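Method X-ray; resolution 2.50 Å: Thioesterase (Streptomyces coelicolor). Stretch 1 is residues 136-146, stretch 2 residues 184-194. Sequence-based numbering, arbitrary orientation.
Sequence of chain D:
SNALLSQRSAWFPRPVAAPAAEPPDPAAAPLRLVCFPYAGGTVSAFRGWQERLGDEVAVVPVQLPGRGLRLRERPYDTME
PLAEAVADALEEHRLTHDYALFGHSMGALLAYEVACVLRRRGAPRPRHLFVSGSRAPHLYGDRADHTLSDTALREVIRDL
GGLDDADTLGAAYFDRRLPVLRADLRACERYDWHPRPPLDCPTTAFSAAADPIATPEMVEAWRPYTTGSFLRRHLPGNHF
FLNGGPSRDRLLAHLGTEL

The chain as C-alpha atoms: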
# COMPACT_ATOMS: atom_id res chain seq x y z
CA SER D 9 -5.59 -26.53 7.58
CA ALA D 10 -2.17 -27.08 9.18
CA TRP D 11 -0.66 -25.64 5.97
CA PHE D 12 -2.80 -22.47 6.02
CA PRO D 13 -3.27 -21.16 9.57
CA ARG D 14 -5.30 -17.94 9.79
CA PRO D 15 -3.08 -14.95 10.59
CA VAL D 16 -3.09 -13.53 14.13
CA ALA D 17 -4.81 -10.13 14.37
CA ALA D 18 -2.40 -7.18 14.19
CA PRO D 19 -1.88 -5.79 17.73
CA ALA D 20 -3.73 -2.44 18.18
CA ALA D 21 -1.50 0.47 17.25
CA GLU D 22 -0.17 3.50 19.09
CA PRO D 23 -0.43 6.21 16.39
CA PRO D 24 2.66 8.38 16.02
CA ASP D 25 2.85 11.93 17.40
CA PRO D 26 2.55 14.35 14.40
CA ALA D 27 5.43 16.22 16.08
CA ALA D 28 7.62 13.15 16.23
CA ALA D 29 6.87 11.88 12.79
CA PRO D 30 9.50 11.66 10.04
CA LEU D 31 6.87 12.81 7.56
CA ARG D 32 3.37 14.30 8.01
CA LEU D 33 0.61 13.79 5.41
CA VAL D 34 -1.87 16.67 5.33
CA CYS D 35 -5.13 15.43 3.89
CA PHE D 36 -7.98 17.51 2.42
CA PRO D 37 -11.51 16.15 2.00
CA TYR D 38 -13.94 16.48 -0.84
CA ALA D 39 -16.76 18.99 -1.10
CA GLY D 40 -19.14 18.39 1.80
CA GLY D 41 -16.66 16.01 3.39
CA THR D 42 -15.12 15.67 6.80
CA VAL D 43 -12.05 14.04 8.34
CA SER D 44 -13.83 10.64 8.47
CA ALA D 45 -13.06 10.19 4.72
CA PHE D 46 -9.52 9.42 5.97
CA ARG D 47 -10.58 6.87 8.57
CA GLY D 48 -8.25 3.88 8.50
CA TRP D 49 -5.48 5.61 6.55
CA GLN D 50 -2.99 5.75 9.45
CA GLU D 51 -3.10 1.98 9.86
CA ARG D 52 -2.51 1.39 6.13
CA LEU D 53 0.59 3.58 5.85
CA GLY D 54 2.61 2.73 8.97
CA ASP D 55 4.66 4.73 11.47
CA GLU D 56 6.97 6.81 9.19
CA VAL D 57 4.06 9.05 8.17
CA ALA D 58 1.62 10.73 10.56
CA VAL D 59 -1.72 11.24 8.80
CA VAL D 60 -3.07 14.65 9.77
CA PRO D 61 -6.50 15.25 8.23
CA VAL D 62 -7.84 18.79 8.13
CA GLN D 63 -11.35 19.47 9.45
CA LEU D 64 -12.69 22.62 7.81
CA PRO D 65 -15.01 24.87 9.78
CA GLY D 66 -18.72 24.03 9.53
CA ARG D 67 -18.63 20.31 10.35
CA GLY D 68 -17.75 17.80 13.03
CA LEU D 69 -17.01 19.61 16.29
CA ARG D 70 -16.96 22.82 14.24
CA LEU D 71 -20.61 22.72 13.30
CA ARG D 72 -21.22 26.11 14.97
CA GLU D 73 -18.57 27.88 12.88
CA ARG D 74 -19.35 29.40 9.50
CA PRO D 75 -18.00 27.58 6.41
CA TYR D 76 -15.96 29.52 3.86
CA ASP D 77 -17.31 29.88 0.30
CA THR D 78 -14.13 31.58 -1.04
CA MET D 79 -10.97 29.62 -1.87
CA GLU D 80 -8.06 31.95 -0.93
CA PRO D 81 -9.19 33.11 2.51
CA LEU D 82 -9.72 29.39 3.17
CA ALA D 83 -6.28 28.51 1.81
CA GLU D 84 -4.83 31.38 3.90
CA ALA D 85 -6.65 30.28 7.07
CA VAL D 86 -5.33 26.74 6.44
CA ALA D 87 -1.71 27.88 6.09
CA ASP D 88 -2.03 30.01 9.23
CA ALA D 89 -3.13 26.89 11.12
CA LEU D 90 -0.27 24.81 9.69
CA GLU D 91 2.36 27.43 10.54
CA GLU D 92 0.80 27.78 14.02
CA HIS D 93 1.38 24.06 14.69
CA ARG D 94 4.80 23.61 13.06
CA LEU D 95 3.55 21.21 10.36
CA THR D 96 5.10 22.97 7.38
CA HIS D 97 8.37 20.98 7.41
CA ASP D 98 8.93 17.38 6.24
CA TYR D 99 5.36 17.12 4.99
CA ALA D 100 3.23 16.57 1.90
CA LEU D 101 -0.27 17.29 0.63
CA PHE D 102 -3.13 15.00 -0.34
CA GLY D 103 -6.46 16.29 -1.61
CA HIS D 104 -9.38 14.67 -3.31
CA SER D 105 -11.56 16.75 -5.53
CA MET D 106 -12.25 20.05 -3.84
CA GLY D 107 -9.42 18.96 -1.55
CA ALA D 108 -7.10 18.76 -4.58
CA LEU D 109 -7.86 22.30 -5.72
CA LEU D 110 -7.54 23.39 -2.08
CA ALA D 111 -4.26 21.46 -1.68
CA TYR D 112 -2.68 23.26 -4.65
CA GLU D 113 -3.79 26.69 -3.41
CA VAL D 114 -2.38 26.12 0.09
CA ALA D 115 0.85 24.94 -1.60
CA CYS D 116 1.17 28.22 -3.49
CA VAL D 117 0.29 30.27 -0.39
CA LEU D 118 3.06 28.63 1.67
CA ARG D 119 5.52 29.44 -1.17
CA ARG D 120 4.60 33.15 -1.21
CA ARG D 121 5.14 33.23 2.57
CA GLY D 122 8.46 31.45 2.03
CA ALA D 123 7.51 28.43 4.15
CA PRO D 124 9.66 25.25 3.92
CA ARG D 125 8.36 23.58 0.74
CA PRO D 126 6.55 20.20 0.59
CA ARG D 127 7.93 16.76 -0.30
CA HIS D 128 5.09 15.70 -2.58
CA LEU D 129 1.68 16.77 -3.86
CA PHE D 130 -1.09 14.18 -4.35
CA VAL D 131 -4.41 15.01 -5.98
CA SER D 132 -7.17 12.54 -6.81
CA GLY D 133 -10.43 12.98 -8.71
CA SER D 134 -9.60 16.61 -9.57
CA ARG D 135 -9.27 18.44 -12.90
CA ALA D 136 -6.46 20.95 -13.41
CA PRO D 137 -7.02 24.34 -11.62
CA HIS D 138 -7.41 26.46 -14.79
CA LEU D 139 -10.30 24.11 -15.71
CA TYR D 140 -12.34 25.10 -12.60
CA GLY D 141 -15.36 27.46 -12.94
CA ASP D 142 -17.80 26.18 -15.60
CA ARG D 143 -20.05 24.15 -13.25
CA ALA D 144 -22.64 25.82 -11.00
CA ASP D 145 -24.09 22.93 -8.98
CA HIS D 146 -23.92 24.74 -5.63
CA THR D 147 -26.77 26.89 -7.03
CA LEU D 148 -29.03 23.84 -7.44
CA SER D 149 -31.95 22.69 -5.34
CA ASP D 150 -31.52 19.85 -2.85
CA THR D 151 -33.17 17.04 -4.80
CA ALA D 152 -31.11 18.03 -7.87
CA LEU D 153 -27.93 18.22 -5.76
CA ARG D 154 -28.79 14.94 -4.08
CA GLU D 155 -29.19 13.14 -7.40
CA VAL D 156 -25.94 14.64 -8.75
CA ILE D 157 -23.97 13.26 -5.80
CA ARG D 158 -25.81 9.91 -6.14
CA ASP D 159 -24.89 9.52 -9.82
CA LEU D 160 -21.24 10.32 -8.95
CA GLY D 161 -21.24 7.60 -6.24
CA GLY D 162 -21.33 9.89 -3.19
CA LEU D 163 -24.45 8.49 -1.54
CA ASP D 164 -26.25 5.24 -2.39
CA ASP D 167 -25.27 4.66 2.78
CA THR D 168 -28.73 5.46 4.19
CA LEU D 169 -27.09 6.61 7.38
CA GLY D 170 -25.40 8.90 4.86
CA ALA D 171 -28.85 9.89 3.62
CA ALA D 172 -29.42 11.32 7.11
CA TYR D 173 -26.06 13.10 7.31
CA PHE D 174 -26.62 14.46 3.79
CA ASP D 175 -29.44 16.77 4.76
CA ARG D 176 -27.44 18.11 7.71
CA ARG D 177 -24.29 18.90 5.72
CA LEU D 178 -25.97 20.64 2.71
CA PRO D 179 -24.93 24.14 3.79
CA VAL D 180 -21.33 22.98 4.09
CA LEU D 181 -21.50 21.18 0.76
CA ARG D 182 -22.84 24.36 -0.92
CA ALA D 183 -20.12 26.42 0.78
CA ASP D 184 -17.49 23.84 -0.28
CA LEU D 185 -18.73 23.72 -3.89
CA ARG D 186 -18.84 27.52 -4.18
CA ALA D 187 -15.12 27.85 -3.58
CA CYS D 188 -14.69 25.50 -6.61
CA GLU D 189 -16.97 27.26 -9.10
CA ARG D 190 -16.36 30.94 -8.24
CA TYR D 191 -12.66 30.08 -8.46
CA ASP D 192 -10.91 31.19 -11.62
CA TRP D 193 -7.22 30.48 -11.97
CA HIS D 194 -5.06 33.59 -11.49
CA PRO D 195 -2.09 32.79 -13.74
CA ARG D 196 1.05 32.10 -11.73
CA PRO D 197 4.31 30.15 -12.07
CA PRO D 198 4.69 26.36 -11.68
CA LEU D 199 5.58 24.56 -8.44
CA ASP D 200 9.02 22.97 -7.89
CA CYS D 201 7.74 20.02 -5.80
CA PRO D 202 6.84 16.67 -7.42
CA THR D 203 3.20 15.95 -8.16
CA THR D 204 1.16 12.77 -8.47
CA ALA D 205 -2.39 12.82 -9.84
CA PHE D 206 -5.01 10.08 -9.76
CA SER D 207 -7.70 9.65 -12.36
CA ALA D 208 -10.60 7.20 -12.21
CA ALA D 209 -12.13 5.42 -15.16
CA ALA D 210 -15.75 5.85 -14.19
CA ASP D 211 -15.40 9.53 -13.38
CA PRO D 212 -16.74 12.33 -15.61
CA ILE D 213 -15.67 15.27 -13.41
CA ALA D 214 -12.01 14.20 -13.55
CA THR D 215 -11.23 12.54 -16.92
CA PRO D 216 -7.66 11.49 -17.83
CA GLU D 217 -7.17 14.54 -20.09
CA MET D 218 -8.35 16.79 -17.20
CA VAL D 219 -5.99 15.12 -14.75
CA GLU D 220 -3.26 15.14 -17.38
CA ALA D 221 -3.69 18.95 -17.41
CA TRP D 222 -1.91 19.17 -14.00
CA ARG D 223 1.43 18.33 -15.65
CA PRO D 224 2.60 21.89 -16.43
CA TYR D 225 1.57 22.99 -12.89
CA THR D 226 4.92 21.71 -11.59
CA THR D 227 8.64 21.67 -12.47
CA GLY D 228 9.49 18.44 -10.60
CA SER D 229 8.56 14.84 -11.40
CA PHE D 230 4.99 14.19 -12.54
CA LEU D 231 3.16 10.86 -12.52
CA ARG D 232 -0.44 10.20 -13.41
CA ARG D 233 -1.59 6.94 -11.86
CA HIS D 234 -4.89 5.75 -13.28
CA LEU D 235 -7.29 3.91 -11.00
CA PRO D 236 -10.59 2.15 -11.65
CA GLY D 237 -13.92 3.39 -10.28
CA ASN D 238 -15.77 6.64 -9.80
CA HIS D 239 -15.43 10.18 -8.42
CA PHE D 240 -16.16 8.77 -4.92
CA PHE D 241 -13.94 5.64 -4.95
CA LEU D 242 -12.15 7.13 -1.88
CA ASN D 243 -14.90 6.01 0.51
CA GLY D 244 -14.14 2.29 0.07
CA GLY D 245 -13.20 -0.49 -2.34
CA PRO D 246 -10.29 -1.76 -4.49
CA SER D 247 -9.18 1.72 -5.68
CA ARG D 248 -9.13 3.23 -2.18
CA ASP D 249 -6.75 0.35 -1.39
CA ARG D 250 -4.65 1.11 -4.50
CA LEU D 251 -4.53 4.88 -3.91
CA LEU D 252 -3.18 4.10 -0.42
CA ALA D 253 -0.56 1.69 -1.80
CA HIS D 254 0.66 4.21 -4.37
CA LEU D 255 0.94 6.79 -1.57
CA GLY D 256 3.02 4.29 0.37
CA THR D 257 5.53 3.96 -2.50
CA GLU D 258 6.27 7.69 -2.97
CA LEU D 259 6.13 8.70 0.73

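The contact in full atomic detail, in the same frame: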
# COMPACT_ATOMS: atom_id res chain seq x y z
N ALA D 136 -7.46 19.90 -13.59
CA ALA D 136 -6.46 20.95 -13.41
C ALA D 136 -7.14 22.28 -13.01
O ALA D 136 -8.23 22.57 -13.49
CB ALA D 136 -5.67 21.12 -14.68
N PRO D 137 -6.48 23.08 -12.14
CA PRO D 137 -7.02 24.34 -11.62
C PRO D 137 -7.61 25.31 -12.66
O PRO D 137 -8.76 25.75 -12.50
CB PRO D 137 -5.81 24.97 -10.93
CG PRO D 137 -5.00 23.80 -10.49
CD PRO D 137 -5.21 22.72 -11.50
N HIS D 138 -6.88 25.60 -13.73
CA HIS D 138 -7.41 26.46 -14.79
C HIS D 138 -8.75 25.98 -15.36
O HIS D 138 -9.49 26.78 -15.94
CB HIS D 138 -6.39 26.69 -15.93
CG HIS D 138 -6.15 25.49 -16.80
ND1 HIS D 138 -5.01 24.71 -16.69
CD2 HIS D 138 -6.88 24.95 -17.80
CE1 HIS D 138 -5.07 23.74 -17.59
NE2 HIS D 138 -6.19 23.86 -18.27
N LEU D 139 -9.05 24.68 -15.21
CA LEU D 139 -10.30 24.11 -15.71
C LEU D 139 -11.48 24.26 -14.74
O LEU D 139 -12.57 23.76 -15.03
CB LEU D 139 -10.13 22.62 -16.08
CG LEU D 139 -9.39 22.25 -17.37
CD1 LEU D 139 -8.97 20.78 -17.37
CD2 LEU D 139 -10.26 22.56 -18.59
N TYR D 140 -11.27 24.93 -13.61
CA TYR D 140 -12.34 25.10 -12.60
C TYR D 140 -13.13 26.40 -12.79
O TYR D 140 -12.54 27.48 -12.87
CB TYR D 140 -11.76 25.04 -11.17
CG TYR D 140 -11.78 23.66 -10.53
CD1 TYR D 140 -12.97 23.10 -10.05
CD2 TYR D 140 -10.61 22.92 -10.39
CE1 TYR D 140 -12.99 21.84 -9.46
CE2 TYR D 140 -10.61 21.66 -9.80
CZ TYR D 140 -11.80 21.13 -9.33
OH TYR D 140 -11.79 19.88 -8.74
N GLY D 141 -14.47 26.29 -12.82
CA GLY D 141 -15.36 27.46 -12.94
C GLY D 141 -16.67 27.21 -13.68
O GLY D 141 -17.70 27.80 -13.33
N ASP D 142 -16.66 26.34 -14.68
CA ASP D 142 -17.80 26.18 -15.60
C ASP D 142 -19.07 25.56 -14.99
O ASP D 142 -20.17 25.76 -15.51
CB ASP D 142 -17.40 25.40 -16.87
CG ASP D 142 -17.17 23.91 -16.62
OD1 ASP D 142 -16.68 23.54 -15.52
OD2 ASP D 142 -17.46 23.10 -17.53
N ARG D 143 -18.91 24.81 -13.90
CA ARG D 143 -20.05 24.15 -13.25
C ARG D 143 -20.62 25.06 -12.17
O ARG D 143 -19.88 25.79 -11.52
CB ARG D 143 -19.64 22.81 -12.65
CG ARG D 143 -19.07 21.81 -13.66
CD ARG D 143 -18.37 20.66 -12.96
NE ARG D 143 -19.29 19.92 -12.11
CZ ARG D 143 -20.16 19.01 -12.53
NH1 ARG D 143 -20.25 18.69 -13.82
NH2 ARG D 143 -20.96 18.40 -11.66
N ALA D 144 -21.93 25.00 -11.99
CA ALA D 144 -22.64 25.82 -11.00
C ALA D 144 -23.68 24.95 -10.29
O ALA D 144 -24.88 25.23 -10.35
CB ALA D 144 -23.30 27.01 -11.67
N ASP D 145 -23.20 23.90 -9.63
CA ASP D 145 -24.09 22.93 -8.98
C ASP D 145 -24.40 23.31 -7.53
O ASP D 145 -25.36 22.80 -6.96
CB ASP D 145 -23.50 21.51 -9.06
CG ASP D 145 -23.66 20.89 -10.44
OD1 ASP D 145 -23.55 21.62 -11.45
OD2 ASP D 145 -23.90 19.67 -10.52
N HIS D 146 -23.61 24.22 -6.95
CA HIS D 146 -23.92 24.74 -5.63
C HIS D 146 -25.18 25.62 -5.65
O HIS D 146 -25.79 25.88 -4.61
CB HIS D 146 -22.73 25.52 -5.05
CG HIS D 146 -22.59 26.90 -5.60
ND1 HIS D 146 -22.14 27.16 -6.87
CD2 HIS D 146 -22.83 28.11 -5.03
CE1 HIS D 146 -22.11 28.47 -7.07
NE2 HIS D 146 -22.52 29.07 -5.96
N ASP D 184 -18.66 24.51 0.33
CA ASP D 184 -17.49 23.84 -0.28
C ASP D 184 -17.50 23.97 -1.80
O ASP D 184 -16.48 24.29 -2.41
CB ASP D 184 -17.44 22.35 0.10
CG ASP D 184 -16.91 22.10 1.52
OD1 ASP D 184 -16.42 23.04 2.19
OD2 ASP D 184 -17.00 20.94 1.97
N LEU D 185 -18.64 23.69 -2.43
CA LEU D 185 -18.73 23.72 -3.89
C LEU D 185 -18.58 25.13 -4.48
O LEU D 185 -18.19 25.29 -5.64
CB LEU D 185 -20.05 23.12 -4.39
CG LEU D 185 -20.11 21.63 -4.74
CD1 LEU D 185 -21.50 21.31 -5.25
CD2 LEU D 185 -19.08 21.24 -5.79
N ARG D 186 -18.90 26.15 -3.70
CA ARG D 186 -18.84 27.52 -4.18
C ARG D 186 -17.40 27.99 -4.33
O ARG D 186 -17.08 28.74 -5.24
CB ARG D 186 -19.60 28.46 -3.23
CG ARG D 186 -19.37 29.92 -3.55
CD ARG D 186 -20.53 30.80 -3.18
NE ARG D 186 -20.09 32.19 -3.14
CZ ARG D 186 -20.83 33.24 -3.46
NH1 ARG D 186 -20.30 34.46 -3.37
NH2 ARG D 186 -22.10 33.09 -3.86
N ALA D 187 -16.53 27.53 -3.44
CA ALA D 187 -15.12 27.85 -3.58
C ALA D 187 -14.50 27.19 -4.83
O ALA D 187 -13.41 27.56 -5.23
CB ALA D 187 -14.37 27.43 -2.35
N CYS D 188 -15.20 26.23 -5.43
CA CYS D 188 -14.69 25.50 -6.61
C CYS D 188 -15.21 26.04 -7.93
O CYS D 188 -14.67 25.71 -8.99
CB CYS D 188 -15.06 24.02 -6.52
SG CYS D 188 -14.25 23.12 -5.19
N GLU D 189 -16.27 26.83 -7.88
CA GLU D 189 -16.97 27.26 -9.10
C GLU D 189 -16.92 28.77 -9.31
O GLU D 189 -17.14 29.26 -10.42
CB GLU D 189 -18.40 26.74 -9.05
CG GLU D 189 -18.47 25.21 -8.88
CD GLU D 189 -19.88 24.69 -8.60
OE1 GLU D 189 -20.71 25.45 -8.07
OE2 GLU D 189 -20.15 23.51 -8.92
N ARG D 190 -16.66 29.50 -8.22
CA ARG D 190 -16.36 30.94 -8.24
C ARG D 190 -14.85 31.15 -8.30
O ARG D 190 -14.37 32.28 -8.34
CB ARG D 190 -16.89 31.62 -6.96
CG ARG D 190 -18.37 31.38 -6.65
CD ARG D 190 -19.30 31.98 -7.68
NE ARG D 190 -19.15 33.44 -7.78
CZ ARG D 190 -19.76 34.20 -8.69
NH1 ARG D 190 -20.59 33.67 -9.59
NH2 ARG D 190 -19.55 35.51 -8.69
N TYR D 191 -14.10 30.05 -8.26
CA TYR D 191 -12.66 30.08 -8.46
C TYR D 191 -12.40 30.25 -9.94
O TYR D 191 -13.04 29.60 -10.77
CB TYR D 191 -12.06 28.76 -7.98
CG TYR D 191 -10.56 28.58 -8.16
CD1 TYR D 191 -9.67 29.04 -7.20
CD2 TYR D 191 -10.04 27.91 -9.27
CE1 TYR D 191 -8.30 28.87 -7.35
CE2 TYR D 191 -8.68 27.73 -9.43
CZ TYR D 191 -7.82 28.21 -8.47
OH TYR D 191 -6.47 28.02 -8.63
N ASP D 192 -11.49 31.16 -10.28
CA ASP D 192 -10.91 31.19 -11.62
C ASP D 192 -9.42 31.38 -11.46
O ASP D 192 -8.97 32.21 -10.67
CB ASP D 192 -11.54 32.28 -12.50
CG ASP D 192 -11.66 31.85 -13.97
OD1 ASP D 192 -12.41 30.90 -14.25
OD2 ASP D 192 -10.99 32.46 -14.84
N TRP D 193 -8.65 30.60 -12.21
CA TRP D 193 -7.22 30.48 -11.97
C TRP D 193 -6.43 31.73 -12.39
O TRP D 193 -6.19 31.96 -13.57
CB TRP D 193 -6.67 29.23 -12.67
CG TRP D 193 -5.21 29.04 -12.51
CD1 TRP D 193 -4.54 28.70 -11.37
CD2 TRP D 193 -4.22 29.19 -13.53
NE1 TRP D 193 -3.19 28.62 -11.62
CE2 TRP D 193 -2.97 28.92 -12.94
CE3 TRP D 193 -4.28 29.52 -14.89
CZ2 TRP D 193 -1.77 28.97 -13.66
CZ3 TRP D 193 -3.09 29.58 -15.61
CH2 TRP D 193 -1.85 29.30 -15.00
N HIS D 194 -6.07 32.54 -11.38
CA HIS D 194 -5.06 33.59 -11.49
C HIS D 194 -3.76 32.99 -12.02
O HIS D 194 -3.13 32.21 -11.31
CB HIS D 194 -4.75 34.21 -10.11
CG HIS D 194 -5.72 35.27 -9.66
ND1 HIS D 194 -6.78 35.00 -8.83
CD2 HIS D 194 -5.77 36.60 -9.91
CE1 HIS D 194 -7.45 36.11 -8.59
NE2 HIS D 194 -6.86 37.10 -9.24
O HOH W 1 -15.80 24.44 -10.96

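A carboxylate placed beside an irregular loop can satisfy several of its donors, and E189 of this thioesterase illustrates the principle. Its CA-to-CB bond points sideways, yet the end of the side chain comes nearer to the loop of residues 143–146. There E189 OE2 accepts from the backbone N of D145 at 3.2 Å, nearly in line. E189 OE1 takes the ring nitrogen of H146, with ND1 only 2.5 Å away near the plane of the imidazole, and adds a weak bond from the backbone N of H146 at 3.3 Å. The same imidazole carries R186 CB over one face, 4.1 Å from the ring centroid, so the histidine meets a carboxylate at its edge and an aliphatic carbon over one face.

Farther along, the pairing is less complete. Y140 O lies 3.0 Å from Y191 O, and G141 O lies 3.3 Å from E189 O; both pairs are acceptors, so proximity here brings no hydrogen bond. Water supplies what direct contact cannot: G141 N stands 3.9 Å from C188 O, and one water bridges them, donating to C188 O at 2.6 Å and accepting weakly from G141 N at 2.9 Å. Beyond this, packing takes over, with Y140 CB 3.8 Å from Y191 CD2 and P137 CB 4.0 Å from W193 CD1, while Y191 OH and W193 NE1 find hydrogen bonds elsewhere in the structure.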